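Transcriptional regulator, AraC family (Pseudomonas putida, PDB 3GRA) probably binds specific DNA sequences and regulates transcription as an AraC-family factor, of which this chain is the DJ-1/PfpI-like domain without the DNA-binding helix-turn-helix part. Local coordinates at residues 16-21 and 51-56; 25-30 and 167-172; 85-90 and 111-116; 120-125 and 141-146. All blocks are in the same frame, centred on the assembly; numbering follows the deposited sequence.

Contact 1 of 4, residues 16-21 and 51-56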
loop_
_atom_site.group_PDB
_atom_site.type_symbol
_atom_site.label_atom_id
_atom_site.label_comp_id
_atom_site.label_asym_id
_atom_site.label_seq_id
_atom_site.Cartn_x
_atom_site.Cartn_y
_atom_site.Cartn_z
ATOM N N PHE A 16 -9.790 -0.853 1.596
ATOM C CA PHE A 16 -9.148 0.390 1.184
ATOM C C PHE A 16 -8.069 0.117 0.133
ATOM O O PHE A 16 -7.377 -0.906 0.183
ATOM C CB PHE A 16 -8.507 1.066 2.401
ATOM C CG PHE A 16 -7.289 0.339 2.939
ATOM C CD1 PHE A 16 -6.013 0.656 2.476
ATOM C CD2 PHE A 16 -7.420 -0.638 3.925
ATOM C CE1 PHE A 16 -4.884 0.019 2.992
ATOM C CE2 PHE A 16 -6.300 -1.285 4.450
ATOM C CZ PHE A 16 -5.023 -0.958 3.986
ATOM N N SER A 17 -7.945 1.024 -0.827
ATOM C CA SER A 17 -6.923 0.892 -1.857
ATOM C C SER A 17 -5.553 0.876 -1.162
ATOM O O SER A 17 -5.125 1.877 -0.585
ATOM C CB SER A 17 -7.019 2.075 -2.812
ATOM O OG SER A 17 -5.883 2.117 -3.646
HETATM N N MSE A 18 -4.862 -0.254 -1.193
HETATM C CA MSE A 18 -3.566 -0.324 -0.512
HETATM C C MSE A 18 -2.491 0.519 -1.188
HETATM O O MSE A 18 -1.630 1.103 -0.520
HETATM C CB MSE A 18 -3.071 -1.777 -0.421
HETATM C CG MSE A 18 -1.682 -1.902 0.194
HETATM SE SE MSE A 18 -1.644 -1.670 1.977
HETATM C CE MSE A 18 -1.753 -3.396 2.432
ATOM N N ALA A 19 -2.550 0.560 -2.514
ATOM C CA ALA A 19 -1.603 1.310 -3.326
ATOM C C ALA A 19 -1.767 2.817 -3.100
ATOM O O ALA A 19 -0.790 3.568 -3.148
ATOM C CB ALA A 19 -1.808 0.974 -4.803
ATOM N N SER A 20 -3.003 3.253 -2.870
ATOM C CA SER A 20 -3.245 4.663 -2.625
ATOM C C SER A 20 -2.615 5.017 -1.286
ATOM O O SER A 20 -1.877 5.997 -1.153
ATOM C CB SER A 20 -4.752 4.959 -2.581
ATOM O OG SER A 20 -5.314 4.897 -3.870
ATOM N N PHE A 21 -2.898 4.189 -0.293
ATOM C CA PHE A 21 -2.379 4.428 1.042
ATOM C C PHE A 21 -0.853 4.346 1.159
ATOM O O PHE A 21 -0.230 5.223 1.751
ATOM C CB PHE A 21 -3.015 3.461 2.033
ATOM C CG PHE A 21 -2.519 3.633 3.436
ATOM C CD1 PHE A 21 -2.666 4.852 4.095
ATOM C CD2 PHE A 21 -1.893 2.587 4.096
ATOM C CE1 PHE A 21 -2.193 5.017 5.382
ATOM C CE2 PHE A 21 -1.415 2.745 5.391
ATOM C CZ PHE A 21 -1.563 3.955 6.035
ATOM N N VAL A 51 -7.229 -3.800 9.760
ATOM C CA VAL A 51 -8.079 -3.431 8.643
ATOM C C VAL A 51 -7.655 -4.203 7.402
ATOM O O VAL A 51 -6.471 -4.322 7.103
ATOM C CB VAL A 51 -7.979 -1.927 8.342
ATOM C CG1 VAL A 51 -8.982 -1.551 7.268
ATOM C CG2 VAL A 51 -8.227 -1.125 9.613
ATOM N N LEU A 52 -8.634 -4.738 6.690
ATOM C CA LEU A 52 -8.369 -5.496 5.485
ATOM C C LEU A 52 -8.285 -4.553 4.294
ATOM O O LEU A 52 -9.127 -3.665 4.136
ATOM C CB LEU A 52 -9.491 -6.505 5.249
ATOM C CG LEU A 52 -9.314 -7.345 3.983
ATOM C CD1 LEU A 52 -8.137 -8.307 4.158
ATOM C CD2 LEU A 52 -10.607 -8.109 3.704
ATOM N N SER A 53 -7.273 -4.753 3.459
ATOM C CA SER A 53 -7.079 -3.934 2.266
ATOM C C SER A 53 -7.597 -4.693 1.039
ATOM O O SER A 53 -7.961 -5.872 1.131
ATOM C CB SER A 53 -5.603 -3.637 2.060
ATOM O OG SER A 53 -4.939 -4.821 1.682
ATOM N N ASP A 54 -7.588 -4.010 -0.103
ATOM C CA ASP A 54 -8.072 -4.560 -1.351
ATOM C C ASP A 54 -7.157 -5.640 -1.896
ATOM O O ASP A 54 -7.444 -6.258 -2.914
ATOM C CB ASP A 54 -8.254 -3.435 -2.378
ATOM C CG ASP A 54 -6.934 -2.765 -2.773
ATOM O OD1 ASP A 54 -6.003 -2.692 -1.942
ATOM O OD2 ASP A 54 -6.846 -2.282 -3.917
ATOM N N LEU A 55 -6.052 -5.854 -1.207
ATOM C CA LEU A 55 -5.082 -6.858 -1.599
ATOM C C LEU A 55 -5.200 -8.122 -0.735
ATOM O O LEU A 55 -4.397 -9.030 -0.861
ATOM C CB LEU A 55 -3.666 -6.286 -1.471
ATOM C CG LEU A 55 -3.187 -5.150 -2.386
ATOM C CD1 LEU A 55 -1.716 -4.828 -2.062
ATOM C CD2 LEU A 55 -3.317 -5.555 -3.845
ATOM N N GLY A 56 -6.192 -8.172 0.151
ATOM C CA GLY A 56 -6.352 -9.333 1.008
ATOM C C GLY A 56 -5.505 -9.274 2.268
ATOM O O GLY A 56 -5.672 -10.091 3.176
HETATM O O HOH W 1 -4.001 -1.593 -4.087
#

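Contact 2 of 4, residues 25-30 and 167-172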
loop_
_atom_site.group_PDB
_atom_site.type_symbol
_atom_site.label_atom_id
_atom_site.label_comp_id
_atom_site.label_asym_id
_atom_site.label_seq_id
_atom_site.Cartn_x
_atom_site.Cartn_y
_atom_site.Cartn_z
HETATM N N MSE A 25 1.895 7.418 1.957
HETATM C CA MSE A 25 2.784 7.256 3.109
HETATM C C MSE A 25 4.248 7.338 2.700
HETATM O O MSE A 25 5.074 7.891 3.420
HETATM C CB MSE A 25 2.542 5.907 3.808
HETATM C CG MSE A 25 1.355 5.864 4.763
HETATM SE SE MSE A 25 1.612 6.761 6.305
HETATM C CE MSE A 25 2.676 5.641 7.190
ATOM N N ASP A 26 4.564 6.766 1.550
ATOM C CA ASP A 26 5.923 6.792 1.055
ATOM C C ASP A 26 6.371 8.263 0.994
ATOM O O ASP A 26 7.422 8.626 1.528
ATOM C CB ASP A 26 5.975 6.159 -0.331
ATOM C CG ASP A 26 7.204 5.299 -0.532
ATOM O OD1 ASP A 26 8.078 5.286 0.366
ATOM O OD2 ASP A 26 7.297 4.635 -1.588
ATOM N N VAL A 27 5.549 9.100 0.365
ATOM C CA VAL A 27 5.837 10.520 0.241
ATOM C C VAL A 27 6.133 11.180 1.587
ATOM O O VAL A 27 7.098 11.925 1.715
ATOM C CB VAL A 27 4.653 11.280 -0.412
ATOM C CG1 VAL A 27 4.951 12.769 -0.455
ATOM C CG2 VAL A 27 4.394 10.739 -1.814
ATOM N N LEU A 28 5.297 10.908 2.587
ATOM C CA LEU A 28 5.481 11.498 3.905
ATOM C C LEU A 28 6.688 10.916 4.650
ATOM O O LEU A 28 7.339 11.612 5.425
ATOM C CB LEU A 28 4.205 11.322 4.737
ATOM C CG LEU A 28 2.912 11.833 4.084
ATOM C CD1 LEU A 28 1.744 11.560 5.012
ATOM C CD2 LEU A 28 3.015 13.324 3.769
ATOM N N VAL A 29 6.991 9.642 4.427
ATOM C CA VAL A 29 8.141 9.049 5.090
ATOM C C VAL A 29 9.410 9.561 4.395
ATOM O O VAL A 29 10.333 10.053 5.050
ATOM C CB VAL A 29 8.092 7.502 5.039
ATOM C CG1 VAL A 29 9.377 6.915 5.597
ATOM C CG2 VAL A 29 6.902 6.992 5.851
ATOM N N THR A 30 9.433 9.467 3.068
ATOM C CA THR A 30 10.576 9.926 2.291
ATOM C C THR A 30 10.873 11.393 2.609
ATOM O O THR A 30 12.032 11.806 2.652
ATOM C CB THR A 30 10.313 9.770 0.783
ATOM O OG1 THR A 30 10.045 8.394 0.495
ATOM C CG2 THR A 30 11.519 10.226 -0.036
ATOM N N LEU A 167 -1.027 14.171 -4.623
ATOM C CA LEU A 167 -1.701 14.871 -3.543
ATOM C C LEU A 167 -0.760 15.131 -2.369
ATOM O O LEU A 167 -0.693 16.251 -1.874
ATOM C CB LEU A 167 -2.929 14.081 -3.074
ATOM C CG LEU A 167 -3.831 14.770 -2.040
ATOM C CD1 LEU A 167 -4.555 15.955 -2.675
ATOM C CD2 LEU A 167 -4.847 13.766 -1.505
HETATM N N MSE A 168 -0.033 14.107 -1.930
HETATM C CA MSE A 168 0.888 14.285 -0.816
HETATM C C MSE A 168 2.111 15.111 -1.224
HETATM O O MSE A 168 2.743 15.739 -0.383
HETATM C CB MSE A 168 1.306 12.932 -0.232
HETATM C CG MSE A 168 0.175 12.183 0.505
HETATM SE SE MSE A 168 -0.501 13.023 1.965
HETATM C CE MSE A 168 -1.849 13.872 1.268
ATOM N N LEU A 169 2.445 15.117 -2.510
ATOM C CA LEU A 169 3.562 15.927 -2.989
ATOM C C LEU A 169 3.071 17.363 -2.934
ATOM O O LEU A 169 3.830 18.286 -2.625
ATOM C CB LEU A 169 3.944 15.551 -4.432
ATOM C CG LEU A 169 4.894 14.348 -4.511
ATOM C CD1 LEU A 169 4.965 13.797 -5.930
ATOM C CD2 LEU A 169 6.273 14.791 -4.009
ATOM N N GLY A 170 1.785 17.539 -3.221
ATOM C CA GLY A 170 1.201 18.864 -3.176
ATOM C C GLY A 170 1.257 19.370 -1.746
ATOM O O GLY A 170 1.513 20.549 -1.489
ATOM N N LEU A 171 1.037 18.457 -0.805
ATOM C CA LEU A 171 1.067 18.810 0.601
ATOM C C LEU A 171 2.493 19.165 1.024
ATOM O O LEU A 171 2.702 20.151 1.726
ATOM C CB LEU A 171 0.542 17.648 1.458
ATOM C CG LEU A 171 0.564 17.847 2.984
ATOM C CD1 LEU A 171 -0.196 19.124 3.328
ATOM C CD2 LEU A 171 -0.081 16.644 3.703
ATOM N N VAL A 172 3.466 18.362 0.597
ATOM C CA VAL A 172 4.863 18.611 0.944
ATOM C C VAL A 172 5.332 19.955 0.379
ATOM O O VAL A 172 6.023 20.722 1.045
ATOM C CB VAL A 172 5.768 17.484 0.403
ATOM C CG1 VAL A 172 7.230 17.772 0.735
ATOM C CG2 VAL A 172 5.336 16.148 1.008
#

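Contact 3 of 4, residues 85-90 and 111-116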
loop_
_atom_site.group_PDB
_atom_site.type_symbol
_atom_site.label_atom_id
_atom_site.label_comp_id
_atom_site.label_asym_id
_atom_site.label_seq_id
_atom_site.Cartn_x
_atom_site.Cartn_y
_atom_site.Cartn_z
ATOM N N LEU A 85 -20.054 1.725 1.320
ATOM C CA LEU A 85 -20.423 3.113 1.531
ATOM C C LEU A 85 -21.349 3.258 2.732
ATOM O O LEU A 85 -22.528 3.586 2.589
ATOM C CB LEU A 85 -21.094 3.665 0.277
ATOM C CG LEU A 85 -20.309 3.482 -1.020
ATOM C CD1 LEU A 85 -21.136 3.974 -2.203
ATOM C CD2 LEU A 85 -18.988 4.231 -0.939
ATOM N N LYS A 86 -20.810 3.018 3.922
ATOM C CA LYS A 86 -21.602 3.113 5.145
ATOM C C LYS A 86 -20.869 4.001 6.140
ATOM O O LYS A 86 -20.632 5.177 5.863
ATOM C CB LYS A 86 -21.764 1.726 5.739
ATOM C CG LYS A 86 -20.384 1.104 5.870
ATOM C CD LYS A 86 -20.448 -0.324 6.543
ATOM C CE LYS A 86 -19.142 -1.260 6.523
ATOM N NZ LYS A 86 -18.947 -2.614 7.077
ATOM N N TYR A 87 -20.532 3.445 7.303
ATOM C CA TYR A 87 -19.817 4.194 8.319
ATOM C C TYR A 87 -20.497 5.528 8.614
ATOM O O TYR A 87 -19.855 6.580 8.564
ATOM C CB TYR A 87 -18.381 4.439 7.846
ATOM C CG TYR A 87 -17.667 3.187 7.384
ATOM C CD1 TYR A 87 -17.367 2.159 8.278
ATOM C CD2 TYR A 87 -17.273 3.039 6.058
ATOM C CE1 TYR A 87 -16.686 1.015 7.863
ATOM C CE2 TYR A 87 -16.592 1.907 5.631
ATOM C CZ TYR A 87 -16.298 0.896 6.539
ATOM O OH TYR A 87 -15.602 -0.224 6.120
ATOM N N PRO A 88 -21.802 5.497 8.936
ATOM C CA PRO A 88 -22.567 6.712 9.241
ATOM C C PRO A 88 -21.925 7.618 10.285
ATOM O O PRO A 88 -22.153 8.827 10.284
ATOM C CB PRO A 88 -23.915 6.166 9.711
ATOM C CG PRO A 88 -23.564 4.811 10.248
ATOM C CD PRO A 88 -22.613 4.296 9.204
ATOM N N GLU A 89 -21.136 7.034 11.179
ATOM C CA GLU A 89 -20.477 7.809 12.221
ATOM C C GLU A 89 -19.547 8.874 11.664
ATOM O O GLU A 89 -19.310 9.916 12.300
ATOM C CB GLU A 89 -19.666 6.874 13.121
ATOM C CG GLU A 89 -18.641 6.072 12.334
ATOM C CD GLU A 89 -18.006 4.980 13.141
ATOM O OE1 GLU A 89 -17.436 5.288 14.209
ATOM O OE2 GLU A 89 -18.070 3.815 12.707
ATOM N N LEU A 90 -19.013 8.615 10.475
ATOM C CA LEU A 90 -18.055 9.547 9.858
ATOM C C LEU A 90 -18.637 10.926 9.622
ATOM O O LEU A 90 -17.917 11.899 9.584
ATOM C CB LEU A 90 -17.543 8.972 8.542
ATOM C CG LEU A 90 -16.721 7.703 8.646
ATOM C CD1 LEU A 90 -16.343 7.214 7.253
ATOM C CD2 LEU A 90 -15.474 7.970 9.478
ATOM N N ALA A 111 -13.579 10.910 -0.734
ATOM C CA ALA A 111 -14.262 12.172 -0.895
ATOM C C ALA A 111 -15.761 11.947 -0.829
ATOM O O ALA A 111 -16.520 12.849 -0.467
ATOM C CB ALA A 111 -13.875 12.830 -2.209
ATOM N N TRP A 112 -16.210 10.750 -1.177
ATOM C CA TRP A 112 -17.651 10.479 -1.085
ATOM C C TRP A 112 -18.096 10.727 0.374
ATOM O O TRP A 112 -19.124 11.357 0.623
ATOM C CB TRP A 112 -17.960 9.028 -1.472
ATOM C CG TRP A 112 -19.437 8.731 -1.511
ATOM C CD1 TRP A 112 -20.308 9.010 -2.528
ATOM C CD2 TRP A 112 -20.216 8.122 -0.473
ATOM N NE1 TRP A 112 -21.580 8.611 -2.184
ATOM C CE2 TRP A 112 -21.551 8.061 -0.930
ATOM C CE3 TRP A 112 -19.915 7.623 0.801
ATOM C CZ2 TRP A 112 -22.583 7.513 -0.160
ATOM C CZ3 TRP A 112 -20.941 7.080 1.565
ATOM C CH2 TRP A 112 -22.259 7.030 1.080
ATOM N N PHE A 113 -17.290 10.259 1.324
ATOM C CA PHE A 113 -17.576 10.392 2.755
ATOM C C PHE A 113 -17.499 11.831 3.231
ATOM O O PHE A 113 -18.309 12.276 4.036
ATOM C CB PHE A 113 -16.610 9.506 3.540
ATOM C CG PHE A 113 -16.818 8.030 3.295
ATOM C CD1 PHE A 113 -17.843 7.339 3.935
ATOM C CD2 PHE A 113 -15.989 7.330 2.421
ATOM C CE1 PHE A 113 -18.030 5.977 3.711
ATOM C CE2 PHE A 113 -16.178 5.969 2.196
ATOM C CZ PHE A 113 -17.198 5.294 2.845
ATOM N N LEU A 114 -16.511 12.566 2.742
ATOM C CA LEU A 114 -16.385 13.975 3.094
ATOM C C LEU A 114 -17.601 14.683 2.496
ATOM O O LEU A 114 -18.105 15.654 3.050
ATOM C CB LEU A 114 -15.104 14.553 2.495
ATOM C CG LEU A 114 -13.787 14.274 3.230
ATOM C CD1 LEU A 114 -13.712 12.823 3.677
ATOM C CD2 LEU A 114 -12.622 14.632 2.304
ATOM N N GLY A 115 -18.066 14.181 1.358
ATOM C CA GLY A 115 -19.223 14.769 0.705
ATOM C C GLY A 115 -20.491 14.610 1.531
ATOM O O GLY A 115 -21.200 15.584 1.790
ATOM N N ARG A 116 -20.763 13.377 1.951
ATOM C CA ARG A 116 -21.942 13.072 2.752
ATOM C C ARG A 116 -21.911 13.817 4.084
ATOM O O ARG A 116 -22.954 14.200 4.620
ATOM C CB ARG A 116 -22.024 11.567 3.014
ATOM C CG ARG A 116 -23.304 11.116 3.715
ATOM C CD ARG A 116 -23.233 9.633 4.032
ATOM N NE ARG A 116 -22.163 9.364 4.986
ATOM C CZ ARG A 116 -21.709 8.159 5.304
ATOM N NH1 ARG A 116 -22.224 7.077 4.745
ATOM N NH2 ARG A 116 -20.731 8.043 6.191
#

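Contact 4 of 4, residues 120-125 and 141-146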
loop_
_atom_site.group_PDB
_atom_site.type_symbol
_atom_site.label_atom_id
_atom_site.label_comp_id
_atom_site.label_asym_id
_atom_site.label_seq_id
_atom_site.Cartn_x
_atom_site.Cartn_y
_atom_site.Cartn_z
ATOM N N LEU A 120 -17.486 19.336 2.142
ATOM C CA LEU A 120 -16.961 19.708 0.831
ATOM C C LEU A 120 -17.908 20.706 0.167
ATOM O O LEU A 120 -17.893 20.887 -1.053
ATOM C CB LEU A 120 -16.807 18.474 -0.069
ATOM C CG LEU A 120 -15.683 17.482 0.238
ATOM C CD1 LEU A 120 -15.758 16.320 -0.738
ATOM C CD2 LEU A 120 -14.330 18.172 0.143
ATOM N N ASP A 121 -18.734 21.350 0.981
ATOM C CA ASP A 121 -19.676 22.330 0.478
ATOM C C ASP A 121 -18.935 23.531 -0.051
ATOM O O ASP A 121 -18.295 24.259 0.705
ATOM C CB ASP A 121 -20.636 22.767 1.578
ATOM C CG ASP A 121 -21.764 21.787 1.779
ATOM O OD1 ASP A 121 -21.738 20.708 1.151
ATOM O OD2 ASP A 121 -22.679 22.102 2.569
ATOM N N ASP A 122 -19.027 23.719 -1.363
ATOM C CA ASP A 122 -18.382 24.822 -2.054
ATOM C C ASP A 122 -16.883 24.584 -2.122
ATOM O O ASP A 122 -16.066 25.498 -1.940
ATOM C CB ASP A 122 -18.695 26.139 -1.347
ATOM C CG ASP A 122 -18.403 27.344 -2.212
ATOM O OD1 ASP A 122 -18.835 27.352 -3.388
ATOM O OD2 ASP A 122 -17.752 28.286 -1.717
ATOM N N TYR A 123 -16.532 23.333 -2.392
ATOM C CA TYR A 123 -15.137 22.914 -2.506
ATOM C C TYR A 123 -15.004 22.020 -3.728
ATOM O O TYR A 123 -15.986 21.432 -4.203
ATOM C CB TYR A 123 -14.719 22.099 -1.284
ATOM C CG TYR A 123 -14.214 22.875 -0.082
ATOM C CD1 TYR A 123 -12.875 23.264 0.007
ATOM C CD2 TYR A 123 -15.048 23.119 1.018
ATOM C CE1 TYR A 123 -12.370 23.859 1.158
ATOM C CE2 TYR A 123 -14.560 23.708 2.173
ATOM C CZ TYR A 123 -13.216 24.074 2.247
ATOM O OH TYR A 123 -12.703 24.599 3.421
ATOM N N GLY A 124 -13.786 21.915 -4.238
ATOM C CA GLY A 124 -13.558 21.041 -5.367
ATOM C C GLY A 124 -13.010 19.771 -4.756
ATOM O O GLY A 124 -12.613 19.778 -3.595
ATOM N N CYS A 125 -13.005 18.680 -5.512
ATOM C CA CYS A 125 -12.461 17.427 -5.020
ATOM C C CYS A 125 -12.287 16.457 -6.173
ATOM O O CYS A 125 -12.812 16.666 -7.269
ATOM C CB CYS A 125 -13.384 16.789 -3.966
ATOM S SG CYS A 125 -14.883 15.962 -4.632
ATOM N N GLN A 141 -23.429 20.928 -3.633
ATOM C CA GLN A 141 -22.500 22.049 -3.483
ATOM C C GLN A 141 -21.029 21.678 -3.679
ATOM O O GLN A 141 -20.149 22.528 -3.547
ATOM C CB GLN A 141 -22.665 22.712 -2.109
ATOM C CG GLN A 141 -23.925 23.540 -1.955
ATOM C CD GLN A 141 -23.970 24.286 -0.632
ATOM O OE1 GLN A 141 -23.106 25.120 -0.340
ATOM N NE2 GLN A 141 -24.978 23.986 0.179
ATOM N N THR A 142 -20.763 20.414 -3.987
ATOM C CA THR A 142 -19.394 19.954 -4.196
ATOM C C THR A 142 -19.095 19.812 -5.682
ATOM O O THR A 142 -19.846 19.174 -6.417
ATOM C CB THR A 142 -19.145 18.590 -3.523
ATOM O OG1 THR A 142 -19.366 18.701 -2.113
ATOM C CG2 THR A 142 -17.721 18.132 -3.767
ATOM N N ARG A 143 -17.991 20.403 -6.112
ATOM C CA ARG A 143 -17.577 20.340 -7.505
ATOM C C ARG A 143 -16.648 19.155 -7.722
ATOM O O ARG A 143 -15.829 18.824 -6.864
ATOM C CB ARG A 143 -16.871 21.642 -7.896
ATOM C CG ARG A 143 -17.701 22.868 -7.575
ATOM C CD ARG A 143 -16.925 24.137 -7.782
ATOM N NE ARG A 143 -15.888 24.326 -6.770
ATOM C CZ ARG A 143 -16.044 25.029 -5.654
ATOM N NH1 ARG A 143 -17.208 25.617 -5.390
ATOM N NH2 ARG A 143 -15.024 25.170 -4.816
ATOM N N ILE A 144 -16.799 18.506 -8.866
ATOM C CA ILE A 144 -15.976 17.367 -9.205
ATOM C C ILE A 144 -14.891 17.862 -10.141
ATOM O O ILE A 144 -15.181 18.338 -11.246
ATOM C CB ILE A 144 -16.785 16.271 -9.937
ATOM C CG1 ILE A 144 -18.042 15.916 -9.137
ATOM C CG2 ILE A 144 -15.925 15.035 -10.114
ATOM C CD1 ILE A 144 -17.759 15.388 -7.772
ATOM N N THR A 145 -13.644 17.762 -9.696
ATOM C CA THR A 145 -12.515 18.193 -10.508
ATOM C C THR A 145 -12.237 17.155 -11.587
ATOM O O THR A 145 -12.228 15.963 -11.311
ATOM C CB THR A 145 -11.236 18.309 -9.680
ATOM O OG1 THR A 145 -11.496 19.081 -8.502
ATOM C CG2 THR A 145 -10.125 18.973 -10.508
ATOM N N PRO A 146 -12.015 17.594 -12.833
ATOM C CA PRO A 146 -11.730 16.612 -13.884
ATOM C C PRO A 146 -10.246 16.224 -13.892
ATOM O O PRO A 146 -9.583 16.324 -14.918
ATOM C CB PRO A 146 -12.154 17.338 -15.163
ATOM C CG PRO A 146 -11.913 18.766 -14.841
ATOM C CD PRO A 146 -12.329 18.919 -13.402
#

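Contact 1 of 4, residues 16-21 and 51-56
Phe16 lays its ring against Ser53, whose CB stands over one ring face, 3.6 Å from the centroid and displaced toward the rim beside CE2 and CZ: a CH-pi contact. The ring arrives there because CG sits between the backbone N and the carbonyl carbon (chi1 70°). Its CD2 corner also reaches Val51 CG1 at 3.8 Å. Beyond the ring the polar grip passes to Asp54. Its backbone N donates to Phe16 O (3.1 Å), while its carboxylate OD1 accepts from Met18 N at 2.8 Å, the donor standing above the carboxylate plane. OD2 takes a bond from a water that itself accepts from Ala19 N, so the carboxylate serves two backbone N-H groups in the first turn of helix 18-34, one directly and one through water; its negative charge there would suit the helix dipole. An alanine in place of Asp54 would probably leave Met18 N without its acceptor and the bridging water less firmly held. The selenomethionine Met18 crosses Leu55 at about a right angle, CG meeting CD1 at 3.7 Å, and its bent chain brings CE to 3.6 Å from Ser53 OG. That hydroxyl accepts from Leu55 N in an ST turn and is also bonded to Leu57 O, steadying the type I turn from Ser53 to Gly56. The contact thus joins the start of helix 18-34 to the hairpin of strands 50-52 and 58-60; Leu59 packs on both Phe16 and Met18, and Thr22 of the second subunit packs on Met18 and Leu55.

Contact 2 of 4, residues 25-30 and 167-172
Val27 and Met168 meet where the two helices come nearest, their CA atoms 6.3 Å apart. Val27 CG1 does most of the touching: it lies 3.7 Å from Met168 CB and equally close to Val172 CG2, one turn further along helix 161-176, with Leu169 CD2 more loosely beside it at 4.3 Å. CG1 is anti to the backbone N (chi1 177°), which directs this methyl to the other helix. Met168, a selenomethionine, starts toward Val27 and then bends at chi2 (-62°), carrying its selenium past Val27 to Leu28. There the selenium faces both methyls of Leu28, CD2 at 4.0 Å and CD1 little further. The side-chain contacts are all apolar, though Val27 CG1 also rests near the backbone oxygen of Met168. Behind these side chains the helix axes approach to 9.1 Å and run 28° from parallel; Val27 lies between the helices, and Leu28 and Met168 meet to one side of it. Leu28 also packs on Val8 and Phe10 of strand 6-12 and on Phe39 and Phe41 of strand 39-45, placing it between helix and sheet. Helix 178-188 adds Leu188 against Val27, and Leu55 of the second subunit packs on Asp26 and Val29.

Contact 3 of 4, residues 85-90 and 111-116
Arg116 reaches from helix 110-117 to the loop at Lys86 and Tyr87. From CB its chain first runs out straight, CG anti to the backbone N (chi1 -174°) and CD anti in turn, then bends at chi3. NE, the first polar atom, forms a salt bridge with Asp91. CZ beyond it lies 3.2 Å from Lys86 O, because the guanidinium meets this carbonyl end-on: NH1 donates to Lys86 O at 2.7 Å and NH2 to the same oxygen at 2.9 Å. The oxygen is only 3° out of the guanidinium plane. NH2 adds a weak bond to Tyr87 O, so the loop backbone and Asp91 together hold the group's rotation. Beside it, Phe113 meets Lys86 O at its ring edge and turns CE1 to the edge of the Tyr87 ring, 3.8 Å from CD2. Leu90 CD1 touches Phe113 CD1 at 3.6 Å. Trp112 CE3 stands over the centre of the Phe113 ring, and Leu85 CB in turn lies over the six-membered ring of Trp112, 3.9 Å from its centroid, as a CH-pi contact. Asp91 is a magnesium ligand in a structure of this protein, and Arg116 approaches a bound magnesium ion to about 4 Å; the arrangement is consistent with a second-shell arginine that would hold Asp91 in place at the start of helix 90-100.

Contact 4 of 4, residues 120-125 and 141-146
Leu120 CB lies 3.3 Å from Thr142 OG1; that hydroxyl is also bonded to Ser139 OG. Asp121 lays its carboxylate over the amide of Gln141, the planes 26° apart and stacked, OD2 3.8 Å from NE2. An alanine in place of Asp121 would probably uncover the Gln141 amide and leave that side chain freer to turn. Asp122 is gripped from both ends: its N donates to Gln141 O at 2.7 Å, while OD1 forms a salt bridge with Arg143 NH1 (3.1 Å). The side chains of Asp122 and Arg143 run side by side, pointing the same way, with their carboxylate and guanidinium planes 87° apart and NH1 approaching from above the carboxylate. Asp122 O takes a weak bond from Arg143 NH2 and a hydrogen bond from Arg153 NH2. From Tyr123 the two segments run as short, weakly bonded parallel strands, 123-125 and 142-144, joined by helix 132-138 in a beta-alpha-beta unit. Tyr123 O accepts from Arg143 N at 3.0 Å, and its peptide lies under one face of the guanidinium. Gly124 brings CA to 3.5 Å from Arg143 O, a CA-H...O contact. Cys125 O accepts from Thr145 N at 2.8 Å. Set between the backbone N and the carbonyl carbon (chi1 77°), SG of Cys125 meets Thr142 CG2 at 3.7 Å, and the side chain packs on Leu135 of helix 132-138.

In the fold
From the N terminus, strand 6-12 leads into helix 18-34, which serves two contacts. Contact 1 closes a short loop from the start of this helix to the hairpin at 50-52 and 58-60. Contact 2 opens further along the same helix before contact 1 has closed, so the two cross, and it closes only at helix 161-176. Within that long loop contacts 3 and 4 follow in series: contact 3 ties the loop after strand 74-78 to helix 110-117, and contact 4 pairs the strands either end of helix 132-138. These two touch where Leu120 packs on Ala111 and Leu114. Contacts 2 and 3 lie on opposite sides of the chain's centre; contacts 1 and 2 both touch the second subunit.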